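Local coordinates for protein ornithine carbamoyltransferase (Giardia intestinalis, PDB 3GRF) that probably interconverts ornithine plus carbamoyl phosphate with citrulline plus phosphate, as a carbamoyltransferase of the arginine degradation pathway, at residues A[45-51]-A[72-78]; A[90-95]-A[116-121]; A[105-111]-A[126-132]. One frame throughout, in Å; residues are numbered along the deposited sequence.

Contact 1: residues A[45-51]-A[72-78]; sequences KTLLAFF and HAIYYEL
Phe51 meets Tyr75 on one face of a parallel strand pair, and on the other face Ile74, Leu48, Phe50 and Tyr76 form an apolar row. Phe51, which loses more surface to the partner strand than any other residue here, brings CD2 to the edge of the Tyr75 ring, 3.5 Å from CE1, with the two planes inclined at 41°. Tyr75 reaches it because CG lies opposite the backbone N (chi1 166°), which swings the ring toward the neighbouring strand. Ile74 offers CG2 to CD1 of Leu48 at 3.8 Å. That same leucine methyl also touches CB of Tyr76, whose ring takes CE2 of Phe50 over one face, off centre; these two side chains run alongside each other. Between the two faces, the strands of a beta-alpha-beta unit, bridged by helix 56-69, are joined in regular parallel register. Leu47 O accepts from Ile74 N at 2.8 Å and 169°, whereas Tyr76 N approaches Ala49 O from well above the carbonyl plane. His72 binds a nickel ion together with His72 of both other subunits, and Glu77 forms a salt bridge with Arg59 of the second subunit. Apolar packing and backbone bonds thus join the strands, while His72 and Glu77 on the outer strand turn to the trimer.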
loop_
_atom_site.group_PDB
_atom_site.type_symbol
_atom_site.label_atom_id
_atom_site.label_comp_id
_atom_site.label_asym_id
_atom_site.label_seq_id
_atom_site.Cartn_x
_atom_site.Cartn_y
_atom_site.Cartn_z
ATOM N N LYS A 45 -13.555 -0.128 -6.913
ATOM C CA LYS A 45 -13.975 0.838 -5.899
ATOM C C LYS A 45 -12.886 0.846 -4.884
ATOM O O LYS A 45 -12.220 -0.184 -4.722
ATOM C CB LYS A 45 -15.319 0.451 -5.275
ATOM C CG LYS A 45 -16.502 0.752 -6.229
ATOM C CD LYS A 45 -17.782 0.087 -5.747
ATOM C CE LYS A 45 -18.931 0.320 -6.735
ATOM N NZ LYS A 45 -19.609 1.616 -6.456
ATOM N N THR A 46 -12.614 1.976 -4.212
ATOM C CA THR A 46 -11.511 2.015 -3.221
ATOM C C THR A 46 -11.948 2.536 -1.877
ATOM O O THR A 46 -12.849 3.370 -1.766
ATOM C CB THR A 46 -10.252 2.809 -3.713
ATOM O OG1 THR A 46 -10.166 4.050 -2.988
ATOM C CG2 THR A 46 -10.365 3.072 -5.203
ATOM N N LEU A 47 -11.290 2.006 -0.860
ATOM C CA LEU A 47 -11.480 2.468 0.473
ATOM C C LEU A 47 -10.236 3.253 0.888
ATOM O O LEU A 47 -9.107 2.843 0.649
ATOM C CB LEU A 47 -11.744 1.273 1.407
ATOM C CG LEU A 47 -11.195 1.379 2.838
ATOM C CD1 LEU A 47 -12.091 2.319 3.613
ATOM C CD2 LEU A 47 -11.036 0.028 3.584
ATOM N N LEU A 48 -10.453 4.394 1.511
ATOM C CA LEU A 48 -9.351 5.146 1.983
ATOM C C LEU A 48 -9.249 4.861 3.462
ATOM O O LEU A 48 -10.173 5.136 4.198
ATOM C CB LEU A 48 -9.648 6.614 1.788
ATOM C CG LEU A 48 -8.585 7.575 2.299
ATOM C CD1 LEU A 48 -7.118 7.137 1.943
ATOM C CD2 LEU A 48 -8.908 8.911 1.711
ATOM N N ALA A 49 -8.105 4.351 3.921
ATOM C CA ALA A 49 -8.013 3.869 5.303
ATOM C C ALA A 49 -6.902 4.544 6.081
ATOM O O ALA A 49 -5.752 4.153 5.941
ATOM C CB ALA A 49 -7.773 2.357 5.286
ATOM N N PHE A 50 -7.262 5.536 6.904
ATOM C CA PHE A 50 -6.322 6.304 7.746
ATOM C C PHE A 50 -5.999 5.547 9.006
ATOM O O PHE A 50 -6.858 4.916 9.602
ATOM C CB PHE A 50 -6.930 7.668 8.122
ATOM C CG PHE A 50 -7.184 8.589 6.932
ATOM C CD1 PHE A 50 -8.439 8.704 6.388
ATOM C CD2 PHE A 50 -6.156 9.315 6.350
ATOM C CE1 PHE A 50 -8.679 9.570 5.288
ATOM C CE2 PHE A 50 -6.399 10.189 5.246
ATOM C CZ PHE A 50 -7.668 10.298 4.731
ATOM N N PHE A 51 -4.734 5.563 9.405
ATOM C CA PHE A 51 -4.363 4.988 10.659
ATOM C C PHE A 51 -3.427 5.969 11.313
ATOM O O PHE A 51 -2.408 6.314 10.730
ATOM C CB PHE A 51 -3.662 3.646 10.441
ATOM C CG PHE A 51 -4.592 2.533 10.031
ATOM C CD1 PHE A 51 -5.126 1.674 10.973
ATOM C CD2 PHE A 51 -4.909 2.342 8.698
ATOM C CE1 PHE A 51 -5.995 0.659 10.582
ATOM C CE2 PHE A 51 -5.748 1.293 8.280
ATOM C CZ PHE A 51 -6.322 0.488 9.231
ATOM N N HIS A 72 -10.037 -2.170 -3.612
ATOM C CA HIS A 72 -8.678 -1.845 -3.095
ATOM C C HIS A 72 -8.784 -0.899 -1.923
ATOM O O HIS A 72 -9.641 -0.035 -1.931
ATOM C CB HIS A 72 -7.833 -1.159 -4.168
ATOM C CG HIS A 72 -6.403 -0.985 -3.759
ATOM N ND1 HIS A 72 -5.836 0.252 -3.540
ATOM C CD2 HIS A 72 -5.450 -1.895 -3.458
ATOM C CE1 HIS A 72 -4.588 0.100 -3.139
ATOM N NE2 HIS A 72 -4.322 -1.193 -3.086
ATOM N N ALA A 73 -7.896 -1.063 -0.923
ATOM C CA ALA A 73 -7.802 -0.137 0.196
ATOM C C ALA A 73 -6.468 0.575 0.145
ATOM O O ALA A 73 -5.419 -0.066 -0.025
ATOM C CB ALA A 73 -7.912 -0.897 1.553
ATOM N N ILE A 74 -6.529 1.892 0.317
ATOM C CA ILE A 74 -5.356 2.727 0.446
ATOM C C ILE A 74 -5.004 2.799 1.934
ATOM O O ILE A 74 -5.764 3.304 2.750
ATOM C CB ILE A 74 -5.633 4.134 -0.033
ATOM C CG1 ILE A 74 -5.938 4.125 -1.537
ATOM C CG2 ILE A 74 -4.423 5.027 0.242
ATOM C CD1 ILE A 74 -6.375 5.514 -2.101
ATOM N N TYR A 75 -3.853 2.273 2.285
ATOM C CA TYR A 75 -3.402 2.384 3.628
ATOM C C TYR A 75 -2.774 3.792 3.802
ATOM O O TYR A 75 -1.691 4.115 3.253
ATOM C CB TYR A 75 -2.441 1.248 3.936
ATOM C CG TYR A 75 -1.687 1.514 5.206
ATOM C CD1 TYR A 75 -2.347 1.513 6.426
ATOM C CD2 TYR A 75 -0.315 1.801 5.181
ATOM C CE1 TYR A 75 -1.669 1.801 7.615
ATOM C CE2 TYR A 75 0.384 2.089 6.360
ATOM C CZ TYR A 75 -0.310 2.081 7.578
ATOM O OH TYR A 75 0.360 2.342 8.772
ATOM N N TYR A 76 -3.520 4.703 4.519
ATOM C CA TYR A 76 -2.964 6.060 4.684
ATOM C C TYR A 76 -2.503 6.347 6.116
ATOM O O TYR A 76 -3.295 6.694 6.985
ATOM C CB TYR A 76 -3.958 7.097 4.185
ATOM C CG TYR A 76 -3.309 8.387 3.767
ATOM C CD1 TYR A 76 -3.307 8.857 2.451
ATOM C CD2 TYR A 76 -2.678 9.168 4.747
ATOM C CE1 TYR A 76 -2.684 10.069 2.125
ATOM C CE2 TYR A 76 -2.048 10.370 4.434
ATOM C CZ TYR A 76 -2.050 10.815 3.128
ATOM O OH TYR A 76 -1.433 12.007 2.823
ATOM N N GLU A 77 -1.191 6.256 6.333
ATOM C CA GLU A 77 -0.618 6.370 7.657
ATOM C C GLU A 77 -0.471 7.842 8.049
ATOM O O GLU A 77 -0.044 8.669 7.245
ATOM C CB GLU A 77 0.721 5.623 7.709
ATOM C CG GLU A 77 1.796 6.184 6.738
ATOM C CD GLU A 77 1.956 5.410 5.385
ATOM O OE1 GLU A 77 3.057 4.826 5.172
ATOM O OE2 GLU A 77 1.014 5.425 4.535
ATOM N N LEU A 78 -0.848 8.182 9.276
ATOM C CA LEU A 78 -0.770 9.579 9.701
ATOM C C LEU A 78 0.378 9.882 10.650
ATOM O O LEU A 78 0.440 9.327 11.729
ATOM C CB LEU A 78 -2.106 10.025 10.292
ATOM C CG LEU A 78 -3.222 10.035 9.264
ATOM C CD1 LEU A 78 -4.503 10.337 9.985
ATOM C CD2 LEU A 78 -2.874 11.103 8.217
#

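Contact 2: residues A[90-95]-A[116-121]; sequences VQDTAE and EMAQHA
Gln91 lies across the face of the His120 ring. CB of Gln91 sits almost exactly over the ring centre, 3.5 Å from the centroid and 6° off the normal, a CH-pi contact. CG, held opposite the backbone N, continues the extended chain across the same face toward ND1, and the terminal amide ends up nearly parallel to the imidazole, 16° from its plane. The opposite face of the ring is met off centre by CB of Gln119, while the carboxylate of Glu116 lies at the edge, where its OE2 takes a weak bond from His120 NE2 at 2.8 Å. That weak bond may help fix the turn of the ring.

Apolar groups pack beside the ring. Both methyls of Val90 come within 3.4 Å of CG of Glu116, and CG2 also rests on CA of Met117; CB of Ala94 packs against Met117 O at 3.6 Å and against CB of Ala121. These residues join helices 90-97 and 111-120 of the carbamoyl phosphate-binding domain, whose short segments cross at -51° with axes 8.2 Å apart.

Water supplies the polar links. One molecule donates to both Gln91 OE1 and Glu95 OE1 and lies 3.2 Å from His120 ND1. Another donates to His120 O, 2.6 Å away, and weakly to Glu95 OE2, an oxygen that also forms a salt bridge with Arg99.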
loop_
_atom_site.group_PDB
_atom_site.type_symbol
_atom_site.label_atom_id
_atom_site.label_comp_id
_atom_site.label_asym_id
_atom_site.label_seq_id
_atom_site.Cartn_x
_atom_site.Cartn_y
_atom_site.Cartn_z
ATOM N N VAL A 90 -9.226 19.589 7.939
ATOM C CA VAL A 90 -9.937 18.310 7.889
ATOM C C VAL A 90 -11.174 18.361 6.988
ATOM O O VAL A 90 -11.452 17.398 6.286
ATOM C CB VAL A 90 -10.200 17.656 9.297
ATOM C CG1 VAL A 90 -10.067 18.658 10.425
ATOM C CG2 VAL A 90 -11.529 16.932 9.341
ATOM N N GLN A 91 -11.886 19.485 7.007
ATOM C CA GLN A 91 -12.991 19.732 6.070
ATOM C C GLN A 91 -12.569 19.585 4.609
ATOM O O GLN A 91 -13.249 18.930 3.841
ATOM C CB GLN A 91 -13.590 21.135 6.297
ATOM C CG GLN A 91 -14.646 21.491 5.254
ATOM C CD GLN A 91 -15.117 22.918 5.360
ATOM O OE1 GLN A 91 -16.006 23.338 4.630
ATOM N NE2 GLN A 91 -14.539 23.674 6.299
ATOM N N ASP A 92 -11.469 20.261 4.255
ATOM C CA ASP A 92 -10.891 20.279 2.924
ATOM C C ASP A 92 -10.413 18.890 2.559
ATOM O O ASP A 92 -10.665 18.418 1.442
ATOM C CB ASP A 92 -9.719 21.263 2.853
ATOM C CG ASP A 92 -10.166 22.731 2.821
ATOM O OD1 ASP A 92 -11.380 23.049 2.848
ATOM O OD2 ASP A 92 -9.278 23.593 2.741
ATOM N N THR A 93 -9.764 18.214 3.506
ATOM C CA THR A 93 -9.332 16.845 3.274
ATOM C C THR A 93 -10.570 15.981 2.956
ATOM O O THR A 93 -10.638 15.345 1.895
ATOM C CB THR A 93 -8.499 16.316 4.468
ATOM O OG1 THR A 93 -7.331 17.127 4.618
ATOM C CG2 THR A 93 -8.066 14.898 4.238
ATOM N N ALA A 94 -11.571 16.015 3.847
ATOM C CA ALA A 94 -12.761 15.190 3.680
ATOM C C ALA A 94 -13.545 15.553 2.415
ATOM O O ALA A 94 -14.023 14.683 1.715
ATOM C CB ALA A 94 -13.642 15.254 4.921
ATOM N N GLU A 95 -13.689 16.853 2.142
ATOM C CA GLU A 95 -14.358 17.344 0.928
ATOM C C GLU A 95 -13.663 16.808 -0.301
ATOM O O GLU A 95 -14.294 16.443 -1.279
ATOM C CB GLU A 95 -14.397 18.884 0.878
ATOM C CG GLU A 95 -15.455 19.550 1.789
ATOM C CD GLU A 95 -16.897 19.473 1.268
ATOM O OE1 GLU A 95 -17.791 20.114 1.874
ATOM O OE2 GLU A 95 -17.173 18.797 0.273
ATOM N N GLU A 116 -15.367 15.209 13.346
ATOM C CA GLU A 116 -14.989 16.323 12.487
ATOM C C GLU A 116 -14.860 15.848 11.033
ATOM O O GLU A 116 -15.520 16.383 10.122
ATOM C CB GLU A 116 -13.707 16.954 13.093
ATOM C CG GLU A 116 -12.839 17.964 12.293
ATOM C CD GLU A 116 -13.578 19.162 11.730
ATOM O OE1 GLU A 116 -12.977 20.253 11.694
ATOM O OE2 GLU A 116 -14.732 19.015 11.280
ATOM N N MET A 117 -14.075 14.788 10.825
ATOM C CA MET A 117 -13.877 14.227 9.487
ATOM C C MET A 117 -15.189 13.786 8.873
ATOM O O MET A 117 -15.540 14.202 7.768
ATOM C CB MET A 117 -12.932 13.034 9.535
ATOM C CG MET A 117 -12.612 12.487 8.154
ATOM S SD MET A 117 -11.798 10.867 8.247
ATOM C CE MET A 117 -10.152 11.432 8.667
ATOM N N ALA A 118 -15.907 12.928 9.592
ATOM C CA ALA A 118 -17.229 12.499 9.167
ATOM C C ALA A 118 -18.165 13.698 8.872
ATOM O O ALA A 118 -18.912 13.673 7.899
ATOM C CB ALA A 118 -17.846 11.553 10.217
ATOM N N GLN A 119 -18.126 14.743 9.700
ATOM C CA GLN A 119 -19.007 15.919 9.518
ATOM C C GLN A 119 -19.003 16.378 8.065
ATOM O O GLN A 119 -20.067 16.548 7.446
ATOM C CB GLN A 119 -18.535 17.068 10.415
ATOM C CG GLN A 119 -19.596 18.001 10.978
ATOM C CD GLN A 119 -19.194 18.501 12.372
ATOM O OE1 GLN A 119 -19.398 17.808 13.387
ATOM N NE2 GLN A 119 -18.589 19.694 12.422
ATOM N N HIS A 120 -17.799 16.534 7.507
ATOM C CA HIS A 120 -17.651 17.164 6.175
ATOM C C HIS A 120 -17.555 16.168 5.039
ATOM O O HIS A 120 -17.580 16.552 3.887
ATOM C CB HIS A 120 -16.409 18.040 6.128
ATOM C CG HIS A 120 -16.341 19.027 7.237
ATOM N ND1 HIS A 120 -17.043 20.209 7.222
ATOM C CD2 HIS A 120 -15.657 19.006 8.401
ATOM C CE1 HIS A 120 -16.787 20.878 8.330
ATOM N NE2 HIS A 120 -15.948 20.172 9.065
ATOM N N ALA A 121 -17.404 14.895 5.389
ATOM C CA ALA A 121 -17.280 13.828 4.423
ATOM C C ALA A 121 -18.631 13.544 3.791
ATOM O O ALA A 121 -19.675 13.622 4.425
ATOM C CB ALA A 121 -16.704 12.596 5.077
HETATM O O HOH W 1 -17.780 20.989 4.254
HETATM O O HOH W 2 -11.959 21.773 9.488
HETATM O O HOH W 3 -17.671 16.085 1.370
#

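Contact 3: residues A[105-111]-A[126-132]; sequences TARLATK and INALDDF
The guanidinium of Arg107 carries Leu129 over one face: CD2 comes within 3.2 Å of NH2, and CB lies off centre on the same group. The two side chains run alongside each other, a bend at chi2 (-77°) laying the arginine chain along the leucine. The second flat group, the Phe132 ring, is approached obliquely by Lys111, whose CD is 3.4 Å from CG of Phe132; the ammonium beyond is too distant for more than a weak attraction.

The carboxylates gather at the start of helix 111-120. Lys111 N donates to Asp131 OD2 at 2.9 Å, meeting it from above the carboxylate plane, so a side chain from the other segment takes up an amide of the helix's first turn. The positive end of the helix dipole probably favours a charged aspartate there. Asp130 presses OD2 to within 3.0 Å of CA of Lys111, while its OD1 accepts from the backbone N of Phe132, an Asx turn, and from Gly133 N. A second Asx turn, Asn127 OD1 with Leu129 N, bends the chain just beforehand.

At the strand end the pairing is parallel: Ala106 N donates to Ile126 O at 3.1 Å, and Ala128 N to Ala106 O. A water accepts from Leu108 N and probably donates to Leu129 O where the segments leave the sheet. Helix 111-120 connects the strands as a beta-alpha-beta crossover; strand 46-51 flanks 103-107 on its other side, and helix 135-151 packs against Ile126 and Ala128.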
loop_
_atom_site.group_PDB
_atom_site.type_symbol
_atom_site.label_atom_id
_atom_site.label_comp_id
_atom_site.label_asym_id
_atom_site.label_seq_id
_atom_site.Cartn_x
_atom_site.Cartn_y
_atom_site.Cartn_z
ATOM N N THR A 105 -12.348 4.548 6.166
ATOM C CA THR A 105 -12.304 4.131 7.562
ATOM C C THR A 105 -11.158 4.948 8.132
ATOM O O THR A 105 -10.258 5.330 7.389
ATOM C CB THR A 105 -11.908 2.635 7.717
ATOM O OG1 THR A 105 -10.682 2.445 7.035
ATOM C CG2 THR A 105 -12.952 1.666 7.137
ATOM N N ALA A 106 -11.184 5.230 9.429
ATOM C CA ALA A 106 -10.109 6.002 10.046
ATOM C C ALA A 106 -9.967 5.550 11.470
ATOM O O ALA A 106 -10.956 5.273 12.154
ATOM C CB ALA A 106 -10.405 7.497 10.003
ATOM N N ARG A 107 -8.726 5.441 11.900
ATOM C CA ARG A 107 -8.363 5.046 13.242
ATOM C C ARG A 107 -7.688 6.249 13.835
ATOM O O ARG A 107 -6.478 6.406 13.655
ATOM C CB ARG A 107 -7.455 3.818 13.222
ATOM C CG ARG A 107 -7.496 2.963 14.489
ATOM C CD ARG A 107 -6.681 3.614 15.605
ATOM N NE ARG A 107 -6.313 2.682 16.684
ATOM C CZ ARG A 107 -5.956 1.403 16.508
ATOM N NH1 ARG A 107 -5.915 0.877 15.288
ATOM N NH2 ARG A 107 -5.655 0.657 17.565
ATOM N N LEU A 108 -8.427 7.108 14.536
ATOM C CA LEU A 108 -7.869 8.365 15.039
ATOM C C LEU A 108 -7.985 8.403 16.565
ATOM O O LEU A 108 -8.854 7.740 17.151
ATOM C CB LEU A 108 -8.559 9.572 14.358
ATOM C CG LEU A 108 -8.659 9.542 12.816
ATOM C CD1 LEU A 108 -9.761 10.438 12.244
ATOM C CD2 LEU A 108 -7.316 9.827 12.135
ATOM N N ALA A 109 -7.090 9.156 17.207
ATOM C CA ALA A 109 -7.041 9.239 18.671
ATOM C C ALA A 109 -8.435 9.428 19.310
ATOM O O ALA A 109 -8.935 8.508 19.985
ATOM C CB ALA A 109 -6.074 10.326 19.117
ATOM N N THR A 110 -9.066 10.585 19.063
ATOM C CA THR A 110 -10.306 10.969 19.751
ATOM C C THR A 110 -11.540 10.891 18.866
ATOM O O THR A 110 -11.445 10.996 17.641
ATOM C CB THR A 110 -10.240 12.399 20.290
ATOM O OG1 THR A 110 -10.039 13.308 19.195
ATOM C CG2 THR A 110 -9.125 12.538 21.353
ATOM N N LYS A 111 -12.699 10.730 19.505
ATOM C CA LYS A 111 -13.987 10.757 18.800
ATOM C C LYS A 111 -14.226 12.068 18.064
ATOM O O LYS A 111 -15.045 12.113 17.136
ATOM C CB LYS A 111 -15.164 10.400 19.724
ATOM C CG LYS A 111 -15.246 11.158 21.014
ATOM C CD LYS A 111 -16.449 10.689 21.808
ATOM C CE LYS A 111 -16.290 11.017 23.277
ATOM N NZ LYS A 111 -15.828 12.435 23.479
ATOM N N ILE A 126 -16.217 5.311 8.706
ATOM C CA ILE A 126 -16.352 4.216 9.643
ATOM C C ILE A 126 -15.227 4.421 10.633
ATOM O O ILE A 126 -14.115 4.646 10.230
ATOM C CB ILE A 126 -16.226 2.857 8.951
ATOM C CG1 ILE A 126 -17.430 2.634 8.028
ATOM C CG2 ILE A 126 -16.152 1.734 10.000
ATOM C CD1 ILE A 126 -17.146 1.686 6.873
ATOM N N ASN A 127 -15.560 4.424 11.919
ATOM C CA ASN A 127 -14.590 4.526 12.985
ATOM C C ASN A 127 -13.927 3.142 13.145
ATOM O O ASN A 127 -14.587 2.157 13.482
ATOM C CB ASN A 127 -15.328 4.990 14.253
ATOM C CG ASN A 127 -14.531 4.788 15.514
ATOM O OD1 ASN A 127 -13.317 4.831 15.503
ATOM N ND2 ASN A 127 -15.223 4.618 16.622
ATOM N N ALA A 128 -12.622 3.084 12.880
ATOM C CA ALA A 128 -11.849 1.835 12.941
ATOM C C ALA A 128 -11.187 1.703 14.314
ATOM O O ALA A 128 -10.362 0.829 14.540
ATOM C CB ALA A 128 -10.794 1.816 11.812
ATOM N N LEU A 129 -11.519 2.637 15.208
ATOM C CA LEU A 129 -11.303 2.526 16.649
ATOM C C LEU A 129 -11.006 3.934 17.137
ATOM O O LEU A 129 -10.159 4.617 16.573
ATOM C CB LEU A 129 -10.150 1.580 17.033
ATOM C CG LEU A 129 -9.726 1.499 18.525
ATOM C CD1 LEU A 129 -10.887 1.194 19.467
ATOM C CD2 LEU A 129 -8.646 0.453 18.721
ATOM N N ASP A 130 -11.721 4.381 18.168
ATOM C CA ASP A 130 -11.387 5.635 18.847
ATOM C C ASP A 130 -11.739 5.458 20.301
ATOM O O ASP A 130 -12.055 4.344 20.701
ATOM C CB ASP A 130 -12.083 6.849 18.192
ATOM C CG ASP A 130 -13.615 6.855 18.351
ATOM O OD1 ASP A 130 -14.235 5.889 18.856
ATOM O OD2 ASP A 130 -14.200 7.876 17.954
ATOM N N ASP A 131 -11.724 6.539 21.083
ATOM C CA ASP A 131 -12.015 6.463 22.525
ATOM C C ASP A 131 -13.490 6.300 22.894
ATOM O O ASP A 131 -13.838 6.345 24.072
ATOM C CB ASP A 131 -11.375 7.624 23.294
ATOM C CG ASP A 131 -11.853 8.994 22.836
ATOM O OD1 ASP A 131 -11.336 9.970 23.430
ATOM O OD2 ASP A 131 -12.711 9.097 21.915
ATOM N N PHE A 132 -14.349 6.089 21.895
ATOM C CA PHE A 132 -15.804 6.012 22.134
ATOM C C PHE A 132 -16.482 4.753 21.545
ATOM O O PHE A 132 -17.525 4.325 22.046
ATOM C CB PHE A 132 -16.487 7.288 21.626
ATOM C CG PHE A 132 -17.837 7.564 22.243
ATOM C CD1 PHE A 132 -17.990 7.632 23.617
ATOM C CD2 PHE A 132 -18.955 7.807 21.427
ATOM C CE1 PHE A 132 -19.237 7.895 24.185
ATOM C CE2 PHE A 132 -20.207 8.082 21.976
ATOM C CZ PHE A 132 -20.338 8.135 23.368
HETATM O O HOH W 4 -10.930 6.870 15.184
#

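Contacts 1 and 3 belong to one four-stranded parallel sheet: strands 46-51 and 103-107 are neighbours, so the two pairings meet through probable backbone bonds such as Phe50 O to Arg107 N, 3.0 Å. Contact 1 is the most buried, apolar within the sheet but turned to other subunits at its edge. Contact 3 is partly buried and untouched by other chains; beyond its short strands carboxylates and Asx turns join aliphatic packing in the loops. Contact 2, also partly buried, packs helix on helix and relies on water for polar links. Met117 ties this layer to the sheet, its CE lying 3.9 Å from Phe50 CD1 and 3.7 Å from Leu108 CD1. Helix 111-120 serves both contacts 2 and 3.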